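Local coordinates for protein spectinomycin phosphotransferase (Legionella pneumophila, PDB 3I0Q) that probably phosphorylates the aminocyclitol antibiotic spectinomycin with a nucleotide as donor, binding AMP in a kinase-like cleft, at residues A[76-81]-A[101-106]; A[208-213]-A[229-234]; A[49-54]-A[97-102]. All blocks are in the same frame, centred on the assembly; numbering follows the deposited sequence.

Contact 1 of 3, residues A[76-81]-A[101-106]; sequences EIIFPI and PFIHAP. With AMP (adenosine monophosphate), chain B.
The hinge that joins the two lobes of a kinase-like fold is set against the loop 76-81 here, with Pro-101 and Ile-103 meeting Ile-78, Phe-79 and Ile-81. Between the two protein segments the contact is apolar and modest, burying 195 Å² in all. The Pro-101 ring is its centre: Pro-101 CD lies 3.5 Å from Phe-79 O, 4.1 Å from Ile-78 CG2 and equally far from Ile-81 CG1, so both isoleucines converge on one ring carbon. The two branches of Ile-78 meet different hinge residues. Its CG2, anti to the backbone N, meets the proline, while the longer arm, extended at chi2 174°, carries CD1 to 4.2 Å from Ile-103 CG1. Both branches also approach the amino group of the base, Ile-78 CD1 lying 3.8 Å from N6 of AMP.

The hinge backbone binds the adenine edge with two bonds. AMP N6 donates to Pro-101 O (3.2 Å, N-H...O angle 157°), and Ile-103 N donates to AMP N1 (3.0 Å, 162°). The Phe-102 ring closes the C2 end of the base, C2 of AMP standing 3.5 Å above its centre. Tyr-227 of strand 226-228 touches both Ile-78 and Ile-103. A backbone acceptor facing the amino group and a backbone donor facing N1 match adenine; guanine, with a carbonyl at C6 and a proton on N1, would oppose both, which is consistent with a preference for adenine nucleotides.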
loop_
_atom_site.group_PDB
_atom_site.type_symbol
_atom_site.label_atom_id
_atom_site.label_comp_id
_atom_site.label_asym_id
_atom_site.label_seq_id
_atom_site.Cartn_x
_atom_site.Cartn_y
_atom_site.Cartn_z
ATOM N N GLU A 76 12.034 9.472 6.729
ATOM C CA GLU A 76 11.438 8.965 5.510
ATOM C C GLU A 76 9.929 8.859 5.536
ATOM O O GLU A 76 9.344 8.044 4.824
ATOM C CB GLU A 76 12.044 7.619 5.158
ATOM C CG GLU A 76 13.534 7.669 4.854
ATOM C CD GLU A 76 14.386 7.767 6.107
ATOM O OE1 GLU A 76 13.920 7.325 7.182
ATOM O OE2 GLU A 76 15.524 8.264 6.008
ATOM N N ILE A 77 9.305 9.689 6.361
ATOM C CA ILE A 77 7.854 9.737 6.480
ATOM C C ILE A 77 7.409 11.186 6.304
ATOM O O ILE A 77 7.704 12.035 7.149
ATOM C CB ILE A 77 7.396 9.250 7.860
ATOM C CG1 ILE A 77 7.537 7.729 7.937
ATOM C CG2 ILE A 77 5.975 9.735 8.145
ATOM C CD1 ILE A 77 6.770 6.974 6.888
ATOM N N ILE A 78 6.705 11.471 5.213
ATOM C CA ILE A 78 6.239 12.825 4.949
ATOM C C ILE A 78 5.281 13.263 6.069
ATOM O O ILE A 78 4.258 12.623 6.285
ATOM C CB ILE A 78 5.535 12.892 3.572
ATOM C CG1 ILE A 78 6.449 12.287 2.497
ATOM C CG2 ILE A 78 5.238 14.345 3.204
ATOM C CD1 ILE A 78 5.839 12.157 1.134
ATOM N N PHE A 79 5.627 14.338 6.783
ATOM C CA PHE A 79 4.810 14.830 7.893
ATOM C C PHE A 79 3.792 15.881 7.457
ATOM O O PHE A 79 4.096 16.738 6.634
ATOM C CB PHE A 79 5.706 15.428 8.988
ATOM C CG PHE A 79 5.065 15.437 10.347
ATOM C CD1 PHE A 79 4.767 14.230 10.998
ATOM C CD2 PHE A 79 4.686 16.635 10.943
ATOM C CE1 PHE A 79 4.103 14.214 12.201
ATOM C CE2 PHE A 79 4.014 16.631 12.161
ATOM C CZ PHE A 79 3.718 15.417 12.793
ATOM N N PRO A 80 2.572 15.841 8.018
ATOM C CA PRO A 80 1.532 16.814 7.650
ATOM C C PRO A 80 1.907 18.234 8.047
ATOM O O PRO A 80 2.874 18.456 8.778
ATOM C CB PRO A 80 0.298 16.334 8.422
ATOM C CG PRO A 80 0.587 14.875 8.706
ATOM C CD PRO A 80 2.062 14.881 9.011
ATOM N N ILE A 81 1.144 19.202 7.562
ATOM C CA ILE A 81 1.403 20.585 7.916
ATOM C C ILE A 81 0.391 21.023 8.959
ATOM O O ILE A 81 -0.797 20.719 8.847
ATOM C CB ILE A 81 1.303 21.503 6.711
ATOM C CG1 ILE A 81 2.499 21.253 5.789
ATOM C CG2 ILE A 81 1.182 22.947 7.188
ATOM C CD1 ILE A 81 2.910 22.447 4.968
ATOM N N PRO A 101 3.647 18.932 2.516
ATOM C CA PRO A 101 4.464 19.731 1.598
ATOM C C PRO A 101 4.507 18.904 0.297
ATOM O O PRO A 101 4.238 17.703 0.331
ATOM C CB PRO A 101 5.806 19.794 2.319
ATOM C CG PRO A 101 5.854 18.451 3.046
ATOM C CD PRO A 101 4.457 18.341 3.595
ATOM N N PHE A 102 4.835 19.509 -0.839
ATOM C CA PHE A 102 4.827 18.724 -2.069
ATOM C C PHE A 102 6.160 18.119 -2.445
ATOM O O PHE A 102 7.119 18.838 -2.683
ATOM C CB PHE A 102 4.310 19.546 -3.254
ATOM C CG PHE A 102 3.829 18.696 -4.403
ATOM C CD1 PHE A 102 2.496 18.325 -4.503
ATOM C CD2 PHE A 102 4.724 18.204 -5.352
ATOM C CE1 PHE A 102 2.064 17.478 -5.529
ATOM C CE2 PHE A 102 4.291 17.357 -6.374
ATOM C CZ PHE A 102 2.961 16.999 -6.456
ATOM N N ILE A 103 6.206 16.791 -2.523
ATOM C CA ILE A 103 7.433 16.094 -2.885
ATOM C C ILE A 103 7.483 15.734 -4.357
ATOM O O ILE A 103 6.856 14.774 -4.795
ATOM C CB ILE A 103 7.622 14.805 -2.059
ATOM C CG1 ILE A 103 8.172 15.156 -0.681
ATOM C CG2 ILE A 103 8.609 13.872 -2.747
ATOM C CD1 ILE A 103 7.469 16.323 -0.030
ATOM N N HIS A 104 8.233 16.533 -5.111
ATOM C CA HIS A 104 8.416 16.326 -6.539
ATOM C C HIS A 104 9.309 15.112 -6.685
ATOM O O HIS A 104 10.533 15.223 -6.707
ATOM C CB HIS A 104 9.111 17.534 -7.159
ATOM C CG HIS A 104 8.406 18.833 -6.910
ATOM N ND1 HIS A 104 7.268 19.205 -7.592
ATOM C CD2 HIS A 104 8.681 19.845 -6.053
ATOM C CE1 HIS A 104 6.871 20.392 -7.169
ATOM N NE2 HIS A 104 7.711 20.802 -6.235
ATOM N N ALA A 105 8.705 13.944 -6.770
ATOM C CA ALA A 105 9.496 12.740 -6.904
ATOM C C ALA A 105 8.642 11.583 -7.356
ATOM O O ALA A 105 7.514 11.392 -6.896
ATOM C CB ALA A 105 10.169 12.405 -5.586
ATOM N N PRO A 106 9.166 10.803 -8.290
ATOM C CA PRO A 106 8.468 9.636 -8.833
ATOM C C PRO A 106 8.553 8.496 -7.822
ATOM O O PRO A 106 9.286 8.596 -6.845
ATOM C CB PRO A 106 9.256 9.340 -10.098
ATOM C CG PRO A 106 10.682 9.713 -9.669
ATOM C CD PRO A 106 10.472 11.013 -8.940
HETATM P P AMP B . -1.274 7.931 -1.373
HETATM O O1P AMP B . -2.173 6.765 -1.606
HETATM O O2P AMP B . -2.088 9.282 -1.728
HETATM O O3P AMP B . -0.635 8.128 -0.037
HETATM O "O5'" AMP B . -0.125 7.920 -2.509
HETATM C "C5'" AMP B . -0.444 7.681 -3.889
HETATM C "C4'" AMP B . 0.301 8.656 -4.809
HETATM O "O4'" AMP B . 0.111 10.012 -4.404
HETATM C "C3'" AMP B . 1.817 8.491 -4.828
HETATM O "O3'" AMP B . 2.170 7.613 -5.912
HETATM C "C2'" AMP B . 2.288 9.926 -5.152
HETATM O "O2'" AMP B . 2.303 10.094 -6.580
HETATM C "C1'" AMP B . 1.240 10.880 -4.561
HETATM N N9 AMP B . 1.631 11.610 -3.316
HETATM C C8 AMP B . 1.341 11.277 -2.011
HETATM N N7 AMP B . 1.811 12.108 -1.126
HETATM C C5 AMP B . 2.465 13.070 -1.878
HETATM C C6 AMP B . 3.199 14.260 -1.527
HETATM N N6 AMP B . 3.377 14.655 -0.265
HETATM N N1 AMP B . 3.733 15.006 -2.541
HETATM C C2 AMP B . 3.552 14.605 -3.818
HETATM N N3 AMP B . 2.889 13.518 -4.265
HETATM C C4 AMP B . 2.365 12.784 -3.226
#

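Contact 2 of 3, residues A[208-213]-A[229-234]; sequences LCHSDI and IDWDEP. With AMP (adenosine monophosphate), chain B.
Ile-229 offers its carbonyl to the imidazole of His-210, NE2 donating to Ile-229 O at 2.7 Å with an N-H...O angle of 153°; the oxygen lies in the ring plane. Ile-229 CB points away from segment 208-213, and Ile-229 CD1 comes 3.3 Å from O5' of AMP. Asp-230 follows, a residue that binds magnesium together with Asn-217. Trp-231 presents a face to the edge of His-210, whose CG lies anti to the backbone N (chi1 166°) and sends the ring there; the His-210 and Trp-231 six-membered ring centroids are 4.5 Å apart, the planes at 77°. Glu-233 contributes only its backbone here, Glu-233 O taking a weak bond from Ser-211 OG. At Pro-234 the chains draw together, Cys-209 O lying 3.4 Å from Pro-234 CA, just ahead of strand 235-237, which pairs with strand 207-209.

His-210, Asp-212 and Asn-217 fit the HxDxxxxN pattern of aminoglycoside phosphotransferases. His-210 ND1 accepts from Asp-212 N (3.0 Å), so the imidazole is bonded at both nitrogens and set edge-on against the indole face. Its rotation is thereby fixed, which ties the backbone leading into the metal-binding Asp-230 to that of Asp-212.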
loop_
_atom_site.group_PDB
_atom_site.type_symbol
_atom_site.label_atom_id
_atom_site.label_comp_id
_atom_site.label_asym_id
_atom_site.label_seq_id
_atom_site.Cartn_x
_atom_site.Cartn_y
_atom_site.Cartn_z
ATOM N N LEU A 208 4.867 -3.516 13.953
ATOM C CA LEU A 208 4.148 -2.459 13.253
ATOM C C LEU A 208 4.584 -2.551 11.801
ATOM O O LEU A 208 5.696 -2.162 11.446
ATOM C CB LEU A 208 4.507 -1.076 13.811
ATOM C CG LEU A 208 3.877 0.156 13.138
ATOM C CD1 LEU A 208 2.449 0.287 13.601
ATOM C CD2 LEU A 208 4.641 1.429 13.487
ATOM N N CYS A 209 3.708 -3.097 10.969
ATOM C CA CYS A 209 3.997 -3.232 9.556
ATOM C C CYS A 209 3.199 -2.200 8.764
ATOM O O CYS A 209 2.101 -1.812 9.157
ATOM C CB CYS A 209 3.590 -4.619 9.038
ATOM S SG CYS A 209 4.199 -6.070 9.914
ATOM N N HIS A 210 3.786 -1.733 7.669
ATOM C CA HIS A 210 3.107 -0.841 6.740
ATOM C C HIS A 210 2.505 -2.025 6.011
ATOM O O HIS A 210 3.235 -2.952 5.667
ATOM C CB HIS A 210 4.148 -0.137 5.867
ATOM C CG HIS A 210 3.576 0.549 4.669
ATOM N ND1 HIS A 210 3.027 -0.138 3.609
ATOM C CD2 HIS A 210 3.472 1.863 4.362
ATOM C CE1 HIS A 210 2.608 0.724 2.700
ATOM N NE2 HIS A 210 2.868 1.945 3.132
ATOM N N SER A 211 1.214 -2.073 5.768
ATOM C CA SER A 211 0.775 -3.306 5.135
ATOM C C SER A 211 0.928 -3.515 3.629
ATOM O O SER A 211 0.809 -4.643 3.163
ATOM C CB SER A 211 -0.661 -3.599 5.542
ATOM O OG SER A 211 -0.671 -4.155 6.840
ATOM N N ASP A 212 1.221 -2.462 2.870
ATOM C CA ASP A 212 1.317 -2.594 1.422
ATOM C C ASP A 212 2.505 -1.797 0.880
ATOM O O ASP A 212 2.346 -0.905 0.055
ATOM C CB ASP A 212 -0.008 -2.087 0.830
ATOM C CG ASP A 212 -0.235 -2.519 -0.611
ATOM O OD1 ASP A 212 -0.336 -3.741 -0.877
ATOM O OD2 ASP A 212 -0.335 -1.622 -1.476
ATOM N N ILE A 213 3.702 -2.132 1.337
ATOM C CA ILE A 213 4.916 -1.418 0.938
ATOM C C ILE A 213 5.584 -1.935 -0.344
ATOM O O ILE A 213 6.612 -2.622 -0.311
ATOM C CB ILE A 213 5.941 -1.429 2.121
ATOM C CG1 ILE A 213 7.270 -0.791 1.691
ATOM C CG2 ILE A 213 6.118 -2.863 2.641
ATOM C CD1 ILE A 213 7.167 0.699 1.348
ATOM N N ILE A 229 5.150 5.987 1.862
ATOM C CA ILE A 229 3.837 6.600 2.007
ATOM C C ILE A 229 2.636 5.691 2.182
ATOM O O ILE A 229 2.776 4.502 2.397
ATOM C CB ILE A 229 3.563 7.558 0.845
ATOM C CG1 ILE A 229 3.306 6.780 -0.443
ATOM C CG2 ILE A 229 4.745 8.521 0.694
ATOM C CD1 ILE A 229 3.002 7.683 -1.590
ATOM N N ASP A 230 1.447 6.270 2.086
ATOM C CA ASP A 230 0.202 5.532 2.257
ATOM C C ASP A 230 0.231 4.724 3.551
ATOM O O ASP A 230 0.576 3.543 3.556
ATOM C CB ASP A 230 -0.081 4.582 1.072
ATOM C CG ASP A 230 -1.581 4.564 0.659
ATOM O OD1 ASP A 230 -2.042 3.610 -0.036
ATOM O OD2 ASP A 230 -2.302 5.534 1.020
ATOM N N TRP A 231 -0.111 5.367 4.657
ATOM C CA TRP A 231 -0.156 4.661 5.922
ATOM C C TRP A 231 -1.608 4.544 6.320
ATOM O O TRP A 231 -1.965 4.711 7.489
ATOM C CB TRP A 231 0.626 5.396 7.009
ATOM C CG TRP A 231 2.095 5.325 6.781
ATOM C CD1 TRP A 231 2.866 6.230 6.122
ATOM C CD2 TRP A 231 2.965 4.259 7.159
ATOM N NE1 TRP A 231 4.159 5.799 6.066
ATOM C CE2 TRP A 231 4.251 4.587 6.695
ATOM C CE3 TRP A 231 2.782 3.056 7.844
ATOM C CZ2 TRP A 231 5.360 3.754 6.895
ATOM C CZ3 TRP A 231 3.885 2.229 8.043
ATOM C CH2 TRP A 231 5.156 2.584 7.570
ATOM N N ASP A 232 -2.449 4.249 5.340
ATOM C CA ASP A 232 -3.860 4.121 5.607
ATOM C C ASP A 232 -4.191 2.850 6.353
ATOM O O ASP A 232 -5.029 2.863 7.259
ATOM C CB ASP A 232 -4.665 4.196 4.305
ATOM C CG ASP A 232 -4.702 5.598 3.736
ATOM O OD1 ASP A 232 -5.079 6.533 4.480
ATOM O OD2 ASP A 232 -4.350 5.774 2.548
ATOM N N GLU A 233 -3.521 1.756 6.006
ATOM C CA GLU A 233 -3.828 0.499 6.664
ATOM C C GLU A 233 -2.689 -0.241 7.400
ATOM O O GLU A 233 -2.521 -1.460 7.229
ATOM C CB GLU A 233 -4.499 -0.417 5.639
ATOM C CG GLU A 233 -5.671 0.253 4.944
ATOM C CD GLU A 233 -6.588 -0.717 4.211
ATOM O OE1 GLU A 233 -7.186 -1.603 4.873
ATOM O OE2 GLU A 233 -6.719 -0.580 2.973
ATOM N N PRO A 234 -1.920 0.478 8.250
ATOM C CA PRO A 234 -0.816 -0.145 8.990
ATOM C C PRO A 234 -1.351 -1.159 9.990
ATOM O O PRO A 234 -2.419 -0.960 10.558
ATOM C CB PRO A 234 -0.132 1.044 9.651
ATOM C CG PRO A 234 -1.266 1.980 9.905
ATOM C CD PRO A 234 -2.069 1.895 8.631
HETATM P P AMP B . -1.274 7.931 -1.373
HETATM O O1P AMP B . -2.173 6.765 -1.606
HETATM O O2P AMP B . -2.088 9.282 -1.728
HETATM O O3P AMP B . -0.635 8.128 -0.037
HETATM O "O5'" AMP B . -0.125 7.920 -2.509
HETATM C "C5'" AMP B . -0.444 7.681 -3.889
HETATM C "C4'" AMP B . 0.301 8.656 -4.809
HETATM O "O4'" AMP B . 0.111 10.012 -4.404
HETATM C "C3'" AMP B . 1.817 8.491 -4.828
HETATM O "O3'" AMP B . 2.170 7.613 -5.912
HETATM C "C2'" AMP B . 2.288 9.926 -5.152
HETATM O "O2'" AMP B . 2.303 10.094 -6.580
HETATM C "C1'" AMP B . 1.240 10.880 -4.561
HETATM N N9 AMP B . 1.631 11.610 -3.316
HETATM C C8 AMP B . 1.341 11.277 -2.011
HETATM N N7 AMP B . 1.811 12.108 -1.126
HETATM C C5 AMP B . 2.465 13.070 -1.878
HETATM C C6 AMP B . 3.199 14.260 -1.527
HETATM N N6 AMP B . 3.377 14.655 -0.265
HETATM N N1 AMP B . 3.733 15.006 -2.541
HETATM C C2 AMP B . 3.552 14.605 -3.818
HETATM N N3 AMP B . 2.889 13.518 -4.265
HETATM C C4 AMP B . 2.365 12.784 -3.226
#

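Contact 3 of 3, residues A[49-54]-A[97-102]; sequences YFIKLK and IIAYPF. With AMP (adenosine monophosphate), chain B.
Tyr-100 O receives the backbone N of Phe-50 at 2.6 Å, with an N-H...O angle of 165°, in the antiparallel sheet of the kinase-like N-terminal lobe. Strands 49-53 and 97-101 run at 160° to each other, and Phe-50 and Tyr-100 form a hydrogen-bonded pair whose return bond, Tyr-100 N to Phe-50 O (2.7 Å), is bent and weak. Strand 38-40 pairs with the other edge of strand 49-53. One face of the sheet carries Ile-51, Ile-97 and Ala-99; Ile-51 CG2 and Ile-97 CG2 are 4.1 Å apart, and helix 8-19 covers them.

The other face carries Tyr-100 with two nucleotide-binding residues, Phe-50 for AMP and ADP, Lys-52 for ADP. The Phe-50 ring lies flat beneath the base, C5 of AMP standing 3.5 Å above its centre. Lys-52, with CG anti to its carbonyl carbon (chi1 -68°) and extended beyond, passes obliquely by the CE1 side of Tyr-100, Lys-52 CE 3.5 Å from Tyr-100 CE1. A water ties the two ends, accepting from Lys-52 NZ at 3.1 Å and lying 2.8 Å from Tyr-100 OH. On the side away from the water, Lys-52 NZ stands 3.7 Å from O3P of AMP.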
loop_
_atom_site.group_PDB
_atom_site.type_symbol
_atom_site.label_atom_id
_atom_site.label_comp_id
_atom_site.label_asym_id
_atom_site.label_seq_id
_atom_site.Cartn_x
_atom_site.Cartn_y
_atom_site.Cartn_z
ATOM N N TYR A 49 2.450 22.672 -2.053
ATOM C CA TYR A 49 1.816 21.750 -1.117
ATOM C C TYR A 49 1.018 20.639 -1.820
ATOM O O TYR A 49 0.692 20.731 -3.004
ATOM C CB TYR A 49 0.876 22.507 -0.186
ATOM C CG TYR A 49 1.543 23.588 0.612
ATOM C CD1 TYR A 49 1.677 23.482 2.001
ATOM C CD2 TYR A 49 1.985 24.765 -0.010
ATOM C CE1 TYR A 49 2.225 24.540 2.757
ATOM C CE2 TYR A 49 2.534 25.823 0.730
ATOM C CZ TYR A 49 2.645 25.714 2.114
ATOM O OH TYR A 49 3.107 26.798 2.841
ATOM N N PHE A 50 0.710 19.590 -1.064
ATOM C CA PHE A 50 -0.061 18.466 -1.550
ATOM C C PHE A 50 -1.166 18.338 -0.504
ATOM O O PHE A 50 -0.887 18.057 0.660
ATOM C CB PHE A 50 0.843 17.233 -1.602
ATOM C CG PHE A 50 0.131 15.950 -1.915
ATOM C CD1 PHE A 50 -0.505 15.228 -0.914
ATOM C CD2 PHE A 50 0.084 15.467 -3.211
ATOM C CE1 PHE A 50 -1.184 14.041 -1.205
ATOM C CE2 PHE A 50 -0.601 14.273 -3.508
ATOM C CZ PHE A 50 -1.233 13.565 -2.501
ATOM N N ILE A 51 -2.412 18.574 -0.918
ATOM C CA ILE A 51 -3.566 18.529 -0.013
ATOM C C ILE A 51 -4.421 17.277 -0.200
ATOM O O ILE A 51 -4.378 16.652 -1.242
ATOM C CB ILE A 51 -4.475 19.756 -0.245
ATOM C CG1 ILE A 51 -3.704 20.858 -0.993
ATOM C CG2 ILE A 51 -5.016 20.273 1.087
ATOM C CD1 ILE A 51 -2.541 21.434 -0.245
ATOM N N LYS A 52 -5.205 16.902 0.798
ATOM C CA LYS A 52 -6.055 15.716 0.650
ATOM C C LYS A 52 -7.447 15.934 1.229
ATOM O O LYS A 52 -7.612 15.977 2.442
ATOM C CB LYS A 52 -5.458 14.494 1.354
ATOM C CG LYS A 52 -4.187 13.919 0.776
ATOM C CD LYS A 52 -3.726 12.731 1.634
ATOM C CE LYS A 52 -2.409 12.128 1.150
ATOM N NZ LYS A 52 -2.007 10.924 1.933
ATOM N N LEU A 53 -8.452 16.061 0.373
ATOM C CA LEU A 53 -9.807 16.241 0.858
ATOM C C LEU A 53 -10.407 14.843 0.919
ATOM O O LEU A 53 -10.467 14.149 -0.101
ATOM C CB LEU A 53 -10.609 17.117 -0.107
ATOM C CG LEU A 53 -9.982 18.403 -0.657
ATOM C CD1 LEU A 53 -11.110 19.321 -1.134
ATOM C CD2 LEU A 53 -9.143 19.100 0.410
ATOM N N LYS A 54 -10.836 14.417 2.103
ATOM C CA LYS A 54 -11.408 13.082 2.258
ATOM C C LYS A 54 -12.826 13.131 2.815
ATOM O O LYS A 54 -13.017 13.523 3.969
ATOM C CB LYS A 54 -10.526 12.240 3.188
ATOM C CG LYS A 54 -9.077 12.051 2.720
ATOM C CD LYS A 54 -8.343 11.032 3.586
ATOM C CE LYS A 54 -7.053 10.546 2.922
ATOM N NZ LYS A 54 -6.402 9.378 3.615
ATOM N N ILE A 97 -9.436 17.519 6.254
ATOM C CA ILE A 97 -8.495 18.125 5.299
ATOM C C ILE A 97 -7.075 17.769 5.779
ATOM O O ILE A 97 -6.816 17.703 6.982
ATOM C CB ILE A 97 -8.564 19.667 5.252
ATOM C CG1 ILE A 97 -9.921 20.140 4.766
ATOM C CG2 ILE A 97 -7.500 20.197 4.306
ATOM C CD1 ILE A 97 -9.960 21.646 4.549
ATOM N N ILE A 98 -6.159 17.535 4.847
ATOM C CA ILE A 98 -4.793 17.197 5.215
ATOM C C ILE A 98 -3.810 17.795 4.234
ATOM O O ILE A 98 -3.822 17.470 3.042
ATOM C CB ILE A 98 -4.528 15.676 5.231
ATOM C CG1 ILE A 98 -5.523 14.955 6.131
ATOM C CG2 ILE A 98 -3.144 15.415 5.779
ATOM C CD1 ILE A 98 -5.232 13.470 6.262
ATOM N N ALA A 99 -2.947 18.666 4.733
ATOM C CA ALA A 99 -1.951 19.272 3.878
ATOM C C ALA A 99 -0.619 18.584 4.124
ATOM O O ALA A 99 -0.359 18.074 5.224
ATOM C CB ALA A 99 -1.844 20.753 4.179
ATOM N N TYR A 100 0.205 18.546 3.086
ATOM C CA TYR A 100 1.536 17.953 3.168
ATOM C C TYR A 100 2.352 18.786 2.235
ATOM O O TYR A 100 1.827 19.318 1.261
ATOM C CB TYR A 100 1.599 16.525 2.622
ATOM C CG TYR A 100 0.843 15.463 3.384
ATOM C CD1 TYR A 100 -0.465 15.144 3.045
ATOM C CD2 TYR A 100 1.446 14.751 4.425
ATOM C CE1 TYR A 100 -1.157 14.141 3.719
ATOM C CE2 TYR A 100 0.762 13.749 5.105
ATOM C CZ TYR A 100 -0.543 13.453 4.748
ATOM O OH TYR A 100 -1.273 12.506 5.432
ATOM N N PRO A 101 3.647 18.932 2.516
ATOM C CA PRO A 101 4.464 19.731 1.598
ATOM C C PRO A 101 4.507 18.904 0.297
ATOM O O PRO A 101 4.238 17.703 0.331
ATOM C CB PRO A 101 5.806 19.794 2.319
ATOM C CG PRO A 101 5.854 18.451 3.046
ATOM C CD PRO A 101 4.457 18.341 3.595
ATOM N N PHE A 102 4.835 19.509 -0.839
ATOM C CA PHE A 102 4.827 18.724 -2.069
ATOM C C PHE A 102 6.160 18.119 -2.445
ATOM O O PHE A 102 7.119 18.838 -2.683
ATOM C CB PHE A 102 4.310 19.546 -3.254
ATOM C CG PHE A 102 3.829 18.696 -4.403
ATOM C CD1 PHE A 102 2.496 18.325 -4.503
ATOM C CD2 PHE A 102 4.724 18.204 -5.352
ATOM C CE1 PHE A 102 2.064 17.478 -5.529
ATOM C CE2 PHE A 102 4.291 17.357 -6.374
ATOM C CZ PHE A 102 2.961 16.999 -6.456
HETATM P P AMP B . -1.274 7.931 -1.373
HETATM O O1P AMP B . -2.173 6.765 -1.606
HETATM O O2P AMP B . -2.088 9.282 -1.728
HETATM O O3P AMP B . -0.635 8.128 -0.037
HETATM O "O5'" AMP B . -0.125 7.920 -2.509
HETATM C "C5'" AMP B . -0.444 7.681 -3.889
HETATM C "C4'" AMP B . 0.301 8.656 -4.809
HETATM O "O4'" AMP B . 0.111 10.012 -4.404
HETATM C "C3'" AMP B . 1.817 8.491 -4.828
HETATM O "O3'" AMP B . 2.170 7.613 -5.912
HETATM C "C2'" AMP B . 2.288 9.926 -5.152
HETATM O "O2'" AMP B . 2.303 10.094 -6.580
HETATM C "C1'" AMP B . 1.240 10.880 -4.561
HETATM N N9 AMP B . 1.631 11.610 -3.316
HETATM C C8 AMP B . 1.341 11.277 -2.011
HETATM N N7 AMP B . 1.811 12.108 -1.126
HETATM C C5 AMP B . 2.465 13.070 -1.878
HETATM C C6 AMP B . 3.199 14.260 -1.527
HETATM N N6 AMP B . 3.377 14.655 -0.265
HETATM N N1 AMP B . 3.733 15.006 -2.541
HETATM C C2 AMP B . 3.552 14.605 -3.818
HETATM N N3 AMP B . 2.889 13.518 -4.265
HETATM C C4 AMP B . 2.365 12.784 -3.226
HETATM O O HOH W 1 -3.639 11.371 4.502
#

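All three contacts touch AMP: contacts 1 and 3 both meet the adenine, contact 3 also approaching the phosphate through Lys-52, and contact 2 meets the phosphate and O5'. Contacts 1 and 3 share Pro-101 and Phe-102: contact 3 is a partly buried strand pair, and contact 1 is the smaller, more exposed packing where that strand runs out into the hinge. Contact 2, buried about 6 Å from the centre of the chain, relies instead on a histidine and on loop carbonyls. Loop 76-81 joins the regions, Ile-77 packing on Trp-231 of contact 2 while Ile-81 N probably bonds to Ala-99 O of contact 3. A weak ion pair, Lys-54 with Asp-232, links contacts 3 and 2.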